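PDB 5V2D: dioxygenase from Pseudomonas brassicacearum, which probably cleaves the central double bond of lignin-derived stilbenes with molecular oxygen at a non-haem iron centre. Local coordinates for residues Leu159-Asp164 against Leu168-Glu173; Met86-His91 against Phe488-Ser493; Ser118-Tyr123 against Ser131-Asn136. One frame throughout, in Å; residues are numbered along the deposited sequence.

In the fold
The three contacts belong to one fold, a seven-bladed beta-propeller with loops above it. Contact 1 is a partly buried hairpin on the outer side of one blade; contact 2 joins a strand of the neighbouring blade to a C-terminal connection in the interior; contact 3 lies in the loops, its centre about 23 Å from that of the chain, yet most of its touching residues are buried. Contacts 1 and 2 meet where Met163 and Leu168 pack on Val87, while Asn136 of contact 3 lies beside Glu173 and Trp161 of contact 1. Backbone hydrogen bonds dominate contact 1, a methionine methyl makes contact 2, and waters with a leucine-alanine pair carry contact 3.

Contact 1. Residues Leu159-Asp164 against Leu168-Glu173; sequences LPWAMD and LETLGE
Two waters donate to Glu173 OE2, water 1 at 2.8 Å and water 2 at 2.7 Å, and both lead back to Leu159. Water 1 also donates to Leu159 O and accepts the indole N-H of Trp161; water 2 accepts from Leu159 N. The long glutamate suits this task: with CG anti to the backbone N (chi1 -177°), it runs past Pro160 O to Leu159. The indole lies against the backbone of Glu173, whose CA sits 4.1 Å from the centroid of the five-membered ring of Trp161 in a CH-pi contact, while Thr170 CG2 meets the ring edge 3.8 Å from Trp161 CE3. With an alanine in place of Trp161, water 1 would probably lack its N-H donor and the Glu173 backbone its supporting ring. Ala162 N donates to Gly172 O (2.8 Å), and Ala162 O accepts from Leu171 N (2.7 Å). The backbone angles of Gly172 call for glycine, since a CB would press against the preceding carbonyl O. On the Trp161 side, Met163 bends its CE to 3.3 Å from Leu168 O. Leu171 and Gly172 together opposite Ala162 form a classic beta bulge, in the hairpin closing the outer side of a propeller blade.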
loop_
_atom_site.group_PDB
_atom_site.type_symbol
_atom_site.label_atom_id
_atom_site.label_comp_id
_atom_site.label_asym_id
_atom_site.label_seq_id
_atom_site.Cartn_x
_atom_site.Cartn_y
_atom_site.Cartn_z
ATOM N N LEU A 159 -3.293 -12.490 -9.217
ATOM C CA LEU A 159 -3.194 -13.283 -8.016
ATOM C C LEU A 159 -1.835 -13.019 -7.374
ATOM O O LEU A 159 -0.884 -12.587 -8.044
ATOM C CB LEU A 159 -3.283 -14.771 -8.404
ATOM C CG LEU A 159 -4.691 -15.279 -8.824
ATOM C CD1 LEU A 159 -4.531 -16.695 -9.367
ATOM C CD2 LEU A 159 -5.585 -15.311 -7.641
ATOM N N PRO A 160 -1.720 -13.258 -6.079
ATOM C CA PRO A 160 -0.493 -12.977 -5.367
ATOM C C PRO A 160 0.534 -14.034 -5.596
ATOM O O PRO A 160 0.211 -15.081 -6.162
ATOM C CB PRO A 160 -0.937 -12.985 -3.893
ATOM C CG PRO A 160 -2.220 -13.721 -3.846
ATOM C CD PRO A 160 -2.823 -13.716 -5.188
ATOM N N TRP A 161 1.774 -13.747 -5.187
ATOM C CA TRP A 161 2.902 -14.635 -5.299
ATOM C C TRP A 161 3.355 -15.027 -3.870
ATOM O O TRP A 161 3.444 -14.188 -2.971
ATOM C CB TRP A 161 4.052 -13.963 -6.077
ATOM C CG TRP A 161 3.767 -14.030 -7.505
ATOM C CD1 TRP A 161 2.769 -13.397 -8.169
ATOM C CD2 TRP A 161 4.382 -14.912 -8.444
ATOM N NE1 TRP A 161 2.749 -13.814 -9.470
ATOM C CE2 TRP A 161 3.721 -14.750 -9.665
ATOM C CE3 TRP A 161 5.439 -15.802 -8.374
ATOM C CZ2 TRP A 161 4.111 -15.442 -10.813
ATOM C CZ3 TRP A 161 5.826 -16.489 -9.509
ATOM C CH2 TRP A 161 5.154 -16.332 -10.697
ATOM N N ALA A 162 3.527 -16.332 -3.653
ATOM C CA ALA A 162 3.951 -16.806 -2.344
ATOM C C ALA A 162 5.447 -16.857 -2.227
ATOM O O ALA A 162 6.149 -17.177 -3.200
ATOM C CB ALA A 162 3.310 -18.159 -2.056
ATOM N N MET A 163 5.900 -16.521 -1.027
ATOM C CA MET A 163 7.259 -16.597 -0.634
ATOM C C MET A 163 7.445 -17.322 0.695
ATOM O O MET A 163 6.572 -17.313 1.571
ATOM C CB MET A 163 7.817 -15.188 -0.557
ATOM C CG MET A 163 7.645 -14.378 -1.881
ATOM S SD MET A 163 8.190 -12.680 -1.488
ATOM C CE MET A 163 9.891 -12.735 -2.098
ATOM N N ASP A 164 8.636 -17.897 0.862
ATOM C CA ASP A 164 8.966 -18.586 2.120
ATOM C C ASP A 164 9.120 -17.504 3.212
ATOM O O ASP A 164 9.865 -16.495 3.023
ATOM C CB ASP A 164 10.254 -19.375 1.954
ATOM C CG ASP A 164 10.645 -20.111 3.211
ATOM O OD1 ASP A 164 11.062 -19.535 4.237
ATOM O OD2 ASP A 164 10.556 -21.321 3.177
ATOM N N LEU A 168 12.546 -15.964 2.101
ATOM C CA LEU A 168 11.994 -15.112 1.002
ATOM C C LEU A 168 12.240 -15.727 -0.389
ATOM O O LEU A 168 12.139 -15.031 -1.406
ATOM C CB LEU A 168 12.459 -13.685 1.121
ATOM C CG LEU A 168 12.071 -12.975 2.407
ATOM C CD1 LEU A 168 12.729 -11.551 2.328
ATOM C CD2 LEU A 168 10.567 -12.885 2.520
ATOM N N GLU A 169 12.482 -17.053 -0.418
ATOM C CA GLU A 169 12.475 -17.799 -1.675
ATOM C C GLU A 169 11.042 -17.687 -2.278
ATOM O O GLU A 169 10.048 -17.784 -1.572
ATOM C CB GLU A 169 12.917 -19.286 -1.456
ATOM C CG GLU A 169 12.972 -20.101 -2.737
ATOM C CD GLU A 169 13.131 -21.650 -2.510
ATOM O OE1 GLU A 169 13.195 -22.197 -1.322
ATOM O OE2 GLU A 169 13.130 -22.336 -3.586
ATOM N N THR A 170 10.952 -17.459 -3.582
ATOM C CA THR A 170 9.663 -17.434 -4.272
ATOM C C THR A 170 9.133 -18.851 -4.460
ATOM O O THR A 170 9.818 -19.691 -4.994
ATOM C CB THR A 170 9.767 -16.690 -5.610
ATOM O OG1 THR A 170 10.129 -15.313 -5.362
ATOM C CG2 THR A 170 8.463 -16.691 -6.289
ATOM N N LEU A 171 7.920 -19.090 -4.025
ATOM C CA LEU A 171 7.230 -20.388 -4.177
ATOM C C LEU A 171 6.374 -20.470 -5.391
ATOM O O LEU A 171 6.199 -21.542 -5.929
ATOM C CB LEU A 171 6.369 -20.703 -2.946
ATOM C CG LEU A 171 7.217 -20.660 -1.663
ATOM C CD1 LEU A 171 6.471 -20.834 -0.346
ATOM C CD2 LEU A 171 8.331 -21.724 -1.785
ATOM N N GLY A 172 5.887 -19.365 -5.940
ATOM C CA GLY A 172 5.099 -19.414 -7.211
ATOM C C GLY A 172 3.842 -18.603 -6.988
ATOM O O GLY A 172 3.558 -18.094 -5.879
ATOM N N GLU A 173 3.069 -18.487 -8.032
ATOM C CA GLU A 173 1.788 -17.850 -7.966
ATOM C C GLU A 173 0.937 -18.623 -6.972
ATOM O O GLU A 173 0.905 -19.832 -6.979
ATOM C CB GLU A 173 1.119 -17.819 -9.329
ATOM C CG GLU A 173 -0.192 -17.086 -9.307
ATOM C CD GLU A 173 -0.885 -17.048 -10.689
ATOM O OE1 GLU A 173 -1.256 -18.178 -11.125
ATOM O OE2 GLU A 173 -1.132 -15.947 -11.300
HETATM O O HOH W 1 -0.076 -13.543 -10.393
HETATM O O HOH W 2 -2.978 -14.008 -11.812
#

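Contact 2. Residues Met86-His91 against Phe488-Ser493; sequences MVSGFH and FRMRMS
Met490 reaches Ser88 and Phe90 across the interior of a beta-propeller, the fold of the carotenoid cleavage oxygenase family. Strand 85-93 is the middle strand of a five-stranded blade, and segment 488-493 belongs to the connection that leaves strand 482-486 of another blade and enters strand 496-500 of this one. The C-terminal strand thus completes a blade built otherwise from early parts of the chain, which is how propellers commonly close their ring.

The apolar part is a meeting of side-chain ends. The side chains of Phe90 and Met490 run toward each other, and the ring carbons farthest from the strand receive the methyl: Met490 CE is 3.9 Å from Phe90 CZ and 4.0 Å from Phe90 CE2. A long, flexible, unbranched methionine suits the place because the backbones stay well apart, with 9.4 Å between Ser88 CA and Met490 CA. Its chain is bent at chi2 (-68°) and again at chi3 (-76°), and these turns set the methyl between the serine and the ring. Leu99 and Leu468 also touch Phe90, so the aromatic ring is part of a wider apolar cluster.

Several polar groups of the connection find partners outside the contact. The backbone of Met490 donates through N to Ser466 OG, Arg491 O accepts from Gln436 NE2, and Ser493 OG bonds to Gln436 OE1, which ties the connection down shortly before the iron ligand His495. Arg489 and Arg491 turn their guanidinium groups to backbone carbonyls between Ala34 and Pro38, and Arg491 also to Pro67 O.

Between strand and connection the remaining contact is van der Waals in kind. Serine is small enough to admit the methionine methyl beside it, with Ser88 CB 4.1 Å and Ser88 OG 3.5 Å from Met490 CE.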
loop_
_atom_site.group_PDB
_atom_site.type_symbol
_atom_site.label_atom_id
_atom_site.label_comp_id
_atom_site.label_asym_id
_atom_site.label_seq_id
_atom_site.Cartn_x
_atom_site.Cartn_y
_atom_site.Cartn_z
ATOM N N MET A 86 10.320 -6.020 -4.553
ATOM C CA MET A 86 11.455 -6.386 -3.747
ATOM C C MET A 86 11.045 -6.437 -2.285
ATOM O O MET A 86 10.677 -5.360 -1.717
ATOM C CB MET A 86 12.555 -5.342 -3.958
ATOM C CG MET A 86 13.818 -5.590 -3.171
ATOM S SD MET A 86 14.846 -6.903 -3.832
ATOM C CE MET A 86 15.796 -5.908 -5.001
ATOM N N VAL A 87 11.067 -7.630 -1.680
ATOM C CA VAL A 87 10.573 -7.802 -0.337
ATOM C C VAL A 87 11.737 -7.792 0.626
ATOM O O VAL A 87 12.742 -8.471 0.397
ATOM C CB VAL A 87 9.789 -9.134 -0.219
ATOM C CG1 VAL A 87 9.357 -9.409 1.191
ATOM C CG2 VAL A 87 8.612 -9.143 -1.155
ATOM N N SER A 88 11.559 -7.037 1.713
ATOM C CA SER A 88 12.555 -7.032 2.819
ATOM C C SER A 88 11.882 -7.668 4.022
ATOM O O SER A 88 10.690 -7.452 4.270
ATOM C CB SER A 88 12.947 -5.606 3.135
ATOM O OG SER A 88 13.802 -5.089 2.088
ATOM N N GLY A 89 12.663 -8.443 4.781
ATOM C CA GLY A 89 12.236 -8.979 6.075
ATOM C C GLY A 89 13.269 -8.612 7.127
ATOM O O GLY A 89 14.407 -9.048 7.013
ATOM N N PHE A 90 12.895 -7.793 8.120
ATOM C CA PHE A 90 13.711 -7.476 9.258
ATOM C C PHE A 90 13.247 -8.406 10.376
ATOM O O PHE A 90 12.122 -8.250 10.895
ATOM C CB PHE A 90 13.557 -6.055 9.691
ATOM C CG PHE A 90 14.135 -5.042 8.753
ATOM C CD1 PHE A 90 15.419 -4.632 8.868
ATOM C CD2 PHE A 90 13.338 -4.469 7.759
ATOM C CE1 PHE A 90 15.985 -3.647 8.065
ATOM C CE2 PHE A 90 13.884 -3.495 6.928
ATOM C CZ PHE A 90 15.222 -3.075 7.073
ATOM N N HIS A 91 14.097 -9.354 10.765
ATOM C CA HIS A 91 13.720 -10.298 11.777
ATOM C C HIS A 91 14.295 -9.870 13.165
ATOM O O HIS A 91 15.526 -9.737 13.300
ATOM C CB HIS A 91 14.249 -11.671 11.428
ATOM C CG HIS A 91 13.912 -12.710 12.455
ATOM N ND1 HIS A 91 12.606 -13.067 12.750
ATOM C CD2 HIS A 91 14.716 -13.435 13.283
ATOM C CE1 HIS A 91 12.619 -13.980 13.717
ATOM N NE2 HIS A 91 13.880 -14.218 14.064
ATOM N N PHE A 488 23.005 0.036 3.629
ATOM C CA PHE A 488 22.690 0.525 2.305
ATOM C C PHE A 488 21.374 1.223 2.326
ATOM O O PHE A 488 20.580 1.002 3.209
ATOM C CB PHE A 488 22.716 -0.630 1.210
ATOM C CG PHE A 488 21.677 -1.695 1.424
ATOM C CD1 PHE A 488 20.439 -1.576 0.883
ATOM C CD2 PHE A 488 21.966 -2.834 2.128
ATOM C CE1 PHE A 488 19.434 -2.585 1.084
ATOM C CE2 PHE A 488 20.963 -3.794 2.411
ATOM C CZ PHE A 488 19.711 -3.647 1.866
ATOM N N ARG A 489 21.183 2.088 1.348
ATOM C CA ARG A 489 19.948 2.857 1.190
ATOM C C ARG A 489 18.743 1.974 0.753
ATOM O O ARG A 489 18.798 1.254 -0.256
ATOM C CB ARG A 489 20.126 3.923 0.106
ATOM C CG ARG A 489 18.896 4.774 -0.162
ATOM C CD ARG A 489 19.197 5.731 -1.331
ATOM N NE ARG A 489 19.555 5.002 -2.530
ATOM C CZ ARG A 489 18.688 4.570 -3.439
ATOM N NH1 ARG A 489 17.367 4.879 -3.424
ATOM N NH2 ARG A 489 19.213 3.872 -4.482
ATOM N N MET A 490 17.678 2.097 1.496
ATOM C CA MET A 490 16.419 1.407 1.174
ATOM C C MET A 490 15.650 2.373 0.277
ATOM O O MET A 490 15.288 3.495 0.706
ATOM C CB MET A 490 15.612 1.167 2.458
ATOM C CG MET A 490 16.295 0.254 3.485
ATOM S SD MET A 490 16.489 -1.475 3.037
ATOM C CE MET A 490 14.821 -2.011 3.298
ATOM N N ARG A 491 15.272 1.888 -0.895
ATOM C CA ARG A 491 14.371 2.674 -1.773
ATOM C C ARG A 491 12.997 2.832 -1.092
ATOM O O ARG A 491 12.578 2.025 -0.284
ATOM C CB ARG A 491 14.213 1.950 -3.109
ATOM C CG ARG A 491 13.610 2.766 -4.196
ATOM C CD ARG A 491 13.755 2.010 -5.546
ATOM N NE ARG A 491 13.473 2.947 -6.656
ATOM C CZ ARG A 491 12.364 2.958 -7.412
ATOM N NH1 ARG A 491 12.255 3.890 -8.367
ATOM N NH2 ARG A 491 11.345 2.086 -7.249
ATOM N N MET A 492 12.291 3.856 -1.475
ATOM C CA MET A 492 10.902 4.034 -1.013
ATOM C C MET A 492 10.124 2.793 -1.285
ATOM O O MET A 492 10.295 2.194 -2.340
ATOM C CB MET A 492 10.284 5.290 -1.632
ATOM C CG MET A 492 8.873 5.602 -1.217
ATOM S SD MET A 492 8.836 5.917 0.567
ATOM C CE MET A 492 7.136 6.247 0.860
ATOM N N SER A 493 9.257 2.420 -0.357
ATOM C CA SER A 493 8.494 1.210 -0.388
ATOM C C SER A 493 7.014 1.520 -0.512
ATOM O O SER A 493 6.541 2.699 -0.454
ATOM C CB SER A 493 8.741 0.342 0.854
ATOM O OG SER A 493 10.169 0.151 1.075
#

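Contact 3. Residues Ser118-Tyr123 against Ser131-Asn136; sequences SLNGVY and SLAAKN
Leu119 and Ala133 bring the two irregular segments together, their CA atoms 5.0 Å apart, without direct hydrogen bonding between the backbones. Both belong to the long connection between helix 107-115 and strand 143-147, which folds back on itself here; a backbone bond between Leu119 and Asp130 lies just before the second segment.

Small size matters at Ala133. Its methyl fits into the angle formed by the leucine side chain and carbonyl, with Ala133 CB 3.9 Å from Leu119 CB and 3.4 Å from Leu119 O. The leucine is longer and reaches farther along the opposite backbone: CG stands anti to the carbonyl carbon (chi1 -56°), and from there the CD1 branch lies 3.7 Å from Leu132 O. That carbonyl also accepts from Arg114 NH2, so the leucine methyl rests beside a polar group that already has a partner.

Asn120 spans the rest of the gap through water. Its OD1 lies 2.8 Å from water 3, which accepts the N-H of Ala134, 3.1 Å from Ala134 N. At the other end of the amide, Asn120 ND2 donates to water 4 over 2.9 Å, and that water also lies 2.7 Å from Ala134 O, with Asn136 O within bonding range too. Asparagine suits this position because it offers an acceptor and a donor from one flat group. Both ends are held a second time, OD1 by Gln112 NE2 and ND2 by Asn137 OD1, which should fix the amide against flipping.

Two arms of a long connection are thus joined, by apolar contact at the Leu119-Ala133 pair and by bridging water at the amide. They lie among the loops and short helices that, as in other carotenoid cleavage oxygenases, form a cap over one face of the propeller.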
loop_
_atom_site.group_PDB
_atom_site.type_symbol
_atom_site.label_atom_id
_atom_site.label_comp_id
_atom_site.label_asym_id
_atom_site.label_seq_id
_atom_site.Cartn_x
_atom_site.Cartn_y
_atom_site.Cartn_z
ATOM N N SER A 118 14.274 -4.678 -19.953
ATOM C CA SER A 118 12.883 -4.463 -19.704
ATOM C C SER A 118 12.094 -4.871 -20.955
ATOM O O SER A 118 12.512 -4.578 -22.062
ATOM C CB SER A 118 12.560 -2.981 -19.407
ATOM O OG SER A 118 11.220 -2.702 -19.501
ATOM N N LEU A 119 10.985 -5.573 -20.744
ATOM C CA LEU A 119 10.088 -6.038 -21.781
ATOM C C LEU A 119 8.678 -5.492 -21.607
ATOM O O LEU A 119 7.743 -5.901 -22.320
ATOM C CB LEU A 119 10.030 -7.568 -21.741
ATOM C CG LEU A 119 11.373 -8.235 -21.879
ATOM C CD1 LEU A 119 11.242 -9.730 -21.601
ATOM C CD2 LEU A 119 11.988 -7.919 -23.262
ATOM N N ASN A 120 8.495 -4.594 -20.647
ATOM C CA ASN A 120 7.194 -4.203 -20.232
ATOM C C ASN A 120 7.015 -2.667 -20.412
ATOM O O ASN A 120 7.923 -1.892 -20.119
ATOM C CB ASN A 120 6.935 -4.707 -18.800
ATOM C CG ASN A 120 6.853 -6.231 -18.704
ATOM O OD1 ASN A 120 7.857 -6.919 -18.809
ATOM N ND2 ASN A 120 5.650 -6.752 -18.494
ATOM N N GLY A 121 5.850 -2.283 -20.904
ATOM C CA GLY A 121 5.530 -0.950 -21.275
ATOM C C GLY A 121 4.782 -0.177 -20.213
ATOM O O GLY A 121 5.194 -0.135 -19.041
ATOM N N VAL A 122 3.654 0.386 -20.648
ATOM C CA VAL A 122 2.856 1.276 -19.854
ATOM C C VAL A 122 2.238 0.507 -18.711
ATOM O O VAL A 122 1.787 -0.650 -18.900
ATOM C CB VAL A 122 1.749 1.924 -20.750
ATOM C CG1 VAL A 122 0.726 2.675 -19.918
ATOM C CG2 VAL A 122 2.392 2.911 -21.784
ATOM N N TYR A 123 2.194 1.137 -17.536
ATOM C CA TYR A 123 1.607 0.553 -16.313
ATOM C C TYR A 123 0.258 -0.076 -16.592
ATOM O O TYR A 123 -0.672 0.600 -17.088
ATOM C CB TYR A 123 1.488 1.614 -15.208
ATOM C CG TYR A 123 0.866 1.169 -13.928
ATOM C CD1 TYR A 123 -0.431 1.515 -13.624
ATOM C CD2 TYR A 123 1.564 0.333 -12.993
ATOM C CE1 TYR A 123 -1.036 1.094 -12.400
ATOM C CE2 TYR A 123 0.955 -0.046 -11.787
ATOM C CZ TYR A 123 -0.328 0.339 -11.489
ATOM O OH TYR A 123 -1.037 -0.083 -10.365
ATOM N N SER A 131 6.753 -8.366 -27.239
ATOM C CA SER A 131 6.123 -9.683 -27.433
ATOM C C SER A 131 6.864 -10.767 -26.669
ATOM O O SER A 131 6.277 -11.764 -26.352
ATOM C CB SER A 131 6.077 -10.011 -28.952
ATOM O OG SER A 131 7.412 -9.960 -29.409
ATOM N N LEU A 132 8.092 -10.549 -26.230
ATOM C CA LEU A 132 8.785 -11.511 -25.378
ATOM C C LEU A 132 8.481 -11.397 -23.844
ATOM O O LEU A 132 8.933 -12.261 -23.064
ATOM C CB LEU A 132 10.287 -11.284 -25.536
ATOM C CG LEU A 132 11.151 -12.016 -26.651
ATOM C CD1 LEU A 132 10.422 -12.922 -27.577
ATOM C CD2 LEU A 132 12.159 -11.080 -27.289
ATOM N N ALA A 133 7.726 -10.377 -23.428
ATOM C CA ALA A 133 7.344 -10.223 -22.046
ATOM C C ALA A 133 6.531 -11.421 -21.611
ATOM O O ALA A 133 5.819 -12.021 -22.446
ATOM C CB ALA A 133 6.462 -9.042 -21.886
ATOM N N ALA A 134 6.588 -11.753 -20.351
ATOM C CA ALA A 134 5.713 -12.799 -19.801
ATOM C C ALA A 134 4.290 -12.411 -19.995
ATOM O O ALA A 134 3.944 -11.254 -20.011
ATOM C CB ALA A 134 6.004 -13.074 -18.336
ATOM N N LYS A 135 3.436 -13.406 -20.104
ATOM C CA LYS A 135 1.992 -13.201 -20.203
ATOM C C LYS A 135 1.406 -12.621 -18.957
ATOM O O LYS A 135 0.507 -11.813 -18.995
ATOM C CB LYS A 135 1.291 -14.531 -20.507
ATOM C CG LYS A 135 1.641 -15.067 -21.918
ATOM C CD LYS A 135 1.272 -14.093 -23.041
ATOM C CE LYS A 135 1.271 -14.700 -24.411
ATOM N NZ LYS A 135 2.574 -14.473 -25.084
ATOM N N ASN A 136 1.894 -13.060 -17.816
ATOM C CA ASN A 136 1.445 -12.494 -16.520
ATOM C C ASN A 136 2.226 -11.166 -16.346
ATOM O O ASN A 136 3.438 -11.141 -16.223
ATOM C CB ASN A 136 1.711 -13.477 -15.352
ATOM C CG ASN A 136 1.158 -12.950 -14.028
ATOM O OD1 ASN A 136 0.891 -11.745 -13.866
ATOM N ND2 ASN A 136 1.024 -13.848 -13.071
HETATM O O HOH W 3 8.365 -9.708 -18.834
HETATM O O HOH W 4 5.011 -9.569 -18.131
#